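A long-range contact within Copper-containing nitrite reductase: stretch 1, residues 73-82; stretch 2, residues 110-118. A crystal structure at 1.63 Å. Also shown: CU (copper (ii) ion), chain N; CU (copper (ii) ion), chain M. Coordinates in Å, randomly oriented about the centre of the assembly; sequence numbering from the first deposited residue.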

# COMPACT_ATOMS: atom_id res chain seq x y z
N VAL C 73 -23.43 14.70 16.23
CA VAL C 73 -23.02 13.33 16.59
C VAL C 73 -21.90 13.37 17.62
O VAL C 73 -21.24 14.40 17.81
CB VAL C 73 -22.59 12.46 15.37
CG1 VAL C 73 -23.68 12.44 14.31
CG2 VAL C 73 -21.26 12.92 14.76
N THR C 74 -21.71 12.23 18.26
CA THR C 74 -20.67 12.02 19.29
C THR C 74 -19.27 12.17 18.71
O THR C 74 -19.05 11.74 17.60
CB THR C 74 -20.85 10.61 19.88
OG1 THR C 74 -22.13 10.56 20.53
CG2 THR C 74 -19.79 10.23 20.90
N HIS C 75 -18.35 12.75 19.49
CA HIS C 75 -16.92 12.90 19.11
C HIS C 75 -16.10 12.58 20.36
O HIS C 75 -16.62 12.00 21.33
CB HIS C 75 -16.64 14.33 18.57
CG HIS C 75 -17.27 14.60 17.24
ND1 HIS C 75 -16.82 14.01 16.08
CD2 HIS C 75 -18.30 15.40 16.88
CE1 HIS C 75 -17.58 14.40 15.07
NE2 HIS C 75 -18.48 15.24 15.53
N GLY C 76 -14.83 12.92 20.34
CA GLY C 76 -13.95 12.67 21.47
C GLY C 76 -12.56 13.10 21.14
O GLY C 76 -12.36 13.83 20.16
N LEU C 77 -11.58 12.69 21.94
CA LEU C 77 -10.18 13.07 21.70
C LEU C 77 -9.18 12.07 22.29
O LEU C 77 -9.33 11.62 23.45
CB LEU C 77 -9.90 14.47 22.29
CG LEU C 77 -8.50 15.08 22.18
CD1 LEU C 77 -8.23 15.48 20.73
CD2 LEU C 77 -8.36 16.30 23.10
N SER C 78 -8.17 11.75 21.49
CA SER C 78 -6.93 11.14 21.95
C SER C 78 -5.78 12.11 21.71
O SER C 78 -5.74 12.78 20.69
CB SER C 78 -6.65 9.82 21.19
OG SER C 78 -5.38 9.33 21.58
N ILE C 79 -4.84 12.17 22.65
CA ILE C 79 -3.72 13.12 22.57
C ILE C 79 -2.43 12.40 22.97
O ILE C 79 -2.20 12.08 24.16
CB ILE C 79 -4.01 14.41 23.41
CG1 ILE C 79 -2.83 15.38 23.37
CG2 ILE C 79 -4.43 14.10 24.85
CD1 ILE C 79 -3.26 16.83 23.47
N HIS C 80 -1.56 12.16 21.98
CA HIS C 80 -0.45 11.21 22.16
C HIS C 80 0.64 11.73 23.10
O HIS C 80 1.45 10.94 23.53
CB HIS C 80 0.18 10.77 20.82
CG HIS C 80 -0.71 9.98 19.90
ND1 HIS C 80 -0.27 9.46 18.70
CD2 HIS C 80 -2.00 9.58 20.02
CE1 HIS C 80 -1.26 8.83 18.09
NE2 HIS C 80 -2.33 8.88 18.88
N ALA C 81 0.69 13.05 23.38
CA ALA C 81 1.60 13.61 24.41
C ALA C 81 1.29 13.21 25.85
O ALA C 81 2.15 13.41 26.75
CB ALA C 81 1.62 15.14 24.31
N ALA C 82 0.11 12.66 26.09
CA ALA C 82 -0.27 12.19 27.44
C ALA C 82 0.10 10.72 27.69
O ALA C 82 -0.43 9.84 27.01
CB ALA C 82 -1.77 12.35 27.60
CU CU N . -15.23 12.74 15.76
CU CU M . -3.96 7.77 18.26
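Stretch 2 (110-118) VFMYHCAPG

Two copper ions pin these stretches together, and each takes ligands from both. The chain N copper is bound by His-75 ND1 at 2.0 Å and Cys-115 SG at 2.1 Å; the chain M copper is bound by His-80 NE2 at 2.1 Å, His-114 NE2 at 2.0 Å and a water at 1.9 Å from the metal. Each ion completes its shell elsewhere in the structure. The adjacent residues His-114 and Cys-115 thus serve different metals.

Beside the chain M copper the backbones pair as antiparallel strands. Stretch 2 enters already in a strand, which runs on through His-114 and then gives way to loop; the end-to-end directions of the two stretches are 159° apart. Ser-78 and His-114 form the hydrogen-bonded pair: Ser-78 N donates to His-114 O at 2.9 Å, and His-114 N to Ser-78 O at 3.0 Å. Next to it, Ile-79 and Tyr-113 make a non-hydrogen-bonded pair, their CA atoms 4.3 Å apart. A third bond, His-80 N to Met-112 O at 3.0 Å, carries the pairing into the type I turn from Ile-79 to Ala-82, which the Ala-82 N to Ile-79 O bond of 3.1 Å closes.

The alternation of the strands sorts the side chains. Ser-78 and His-114 share one face, where Ser-78 CB lies over the imidazole of His-114, 4.0 Å from its centroid, while Ser-78 OG is hydrogen-bonded to the copper-bound water at 2.8 Å. The His-80 and His-114 rings meet rim to rim, planes at 87°, and both NE2 atoms bind the one copper; His-80 NE2 and His-114 NE2 are 3.4 Å apart without a hydrogen bond. His-114 ND1 donates to Cys-115 O at 3.0 Å.

The other face carries Ile-79 and Tyr-113, their CB atoms 4.2 Å apart. Leu-77 CD1 also reaches Tyr-113 CD1, at 3.8 Å. Beyond the bridges, Phe-111 packs against the turn: Ala-81 CA sits over its ring, 4.0 Å from the centroid, and Ala-81 CB is 3.8 Å from Phe-111 CD2.

Near the chain N copper, Gly-76 lets the stretches come close. Gly-76 CA lies 4.5 Å from Ala-116 CA. An ideal CB on Gly-76 would point toward stretch 2 and fall 2.3 Å from Ala-116 O, a clash. Cys-115 CA makes a CA-H...O contact with Gly-76 O at 3.4 Å. The rule to read is a short antiparallel ladder with metal ligands in it and just beyond it.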

# COMPACT_ATOMS: atom_id res chain seq x y z
N VAL C 110 7.16 15.44 18.90
CA VAL C 110 6.07 15.85 18.00
C VAL C 110 5.01 14.75 18.03
O VAL C 110 5.29 13.59 17.63
CB VAL C 110 6.60 16.06 16.56
CG1 VAL C 110 5.44 16.41 15.61
CG2 VAL C 110 7.65 17.18 16.54
N PHE C 111 3.81 15.09 18.52
CA PHE C 111 2.74 14.14 18.81
C PHE C 111 1.47 14.42 18.01
O PHE C 111 1.07 15.57 17.84
CB PHE C 111 2.42 14.14 20.30
CG PHE C 111 3.59 13.74 21.15
CD1 PHE C 111 3.91 12.39 21.33
CD2 PHE C 111 4.39 14.70 21.74
CE1 PHE C 111 5.01 12.01 22.08
CE2 PHE C 111 5.51 14.34 22.50
CZ PHE C 111 5.82 12.99 22.67
N MET C 112 0.81 13.36 17.57
CA MET C 112 -0.53 13.46 16.96
C MET C 112 -1.62 13.63 18.04
O MET C 112 -1.51 13.06 19.14
CB MET C 112 -0.84 12.19 16.15
CG MET C 112 -2.07 12.24 15.20
SD MET C 112 -2.10 10.72 14.20
CE MET C 112 -3.67 10.81 13.37
N TYR C 113 -2.69 14.35 17.70
CA TYR C 113 -3.97 14.24 18.41
C TYR C 113 -5.05 14.02 17.35
O TYR C 113 -4.84 14.37 16.19
CB TYR C 113 -4.26 15.47 19.34
CG TYR C 113 -4.63 16.77 18.63
CD1 TYR C 113 -5.92 16.96 18.11
CD2 TYR C 113 -3.70 17.81 18.50
CE1 TYR C 113 -6.27 18.14 17.49
CE2 TYR C 113 -4.06 19.00 17.85
CZ TYR C 113 -5.34 19.15 17.34
OH TYR C 113 -5.75 20.28 16.67
N HIS C 114 -6.17 13.42 17.74
CA HIS C 114 -7.23 13.07 16.79
C HIS C 114 -8.52 12.73 17.53
O HIS C 114 -8.52 12.53 18.74
CB HIS C 114 -6.80 11.87 15.88
CG HIS C 114 -6.44 10.62 16.62
ND1 HIS C 114 -7.38 9.68 16.99
CD2 HIS C 114 -5.25 10.14 17.05
CE1 HIS C 114 -6.79 8.70 17.65
NE2 HIS C 114 -5.49 8.92 17.67
N CYS C 115 -9.62 12.65 16.80
CA CYS C 115 -10.90 12.34 17.42
C CYS C 115 -10.89 10.88 17.91
O CYS C 115 -10.30 10.01 17.26
CB CYS C 115 -12.07 12.52 16.44
SG CYS C 115 -13.72 12.46 17.25
N ALA C 116 -11.55 10.63 19.05
CA ALA C 116 -11.71 9.28 19.58
C ALA C 116 -13.08 9.14 20.28
O ALA C 116 -13.15 9.12 21.51
CB ALA C 116 -10.56 8.98 20.53
N PRO C 117 -14.17 9.02 19.50
CA PRO C 117 -15.47 8.65 20.10
C PRO C 117 -15.33 7.36 20.89
O PRO C 117 -15.92 7.24 21.97
CB PRO C 117 -16.39 8.48 18.88
CG PRO C 117 -15.62 9.02 17.69
CD PRO C 117 -14.19 8.89 18.02
N GLY C 118 -14.50 6.43 20.37
CA GLY C 118 -14.30 5.11 20.91
C GLY C 118 -14.58 4.10 19.80
O GLY C 118 -15.28 4.40 18.82
O HOH W 1 -4.69 7.11 19.94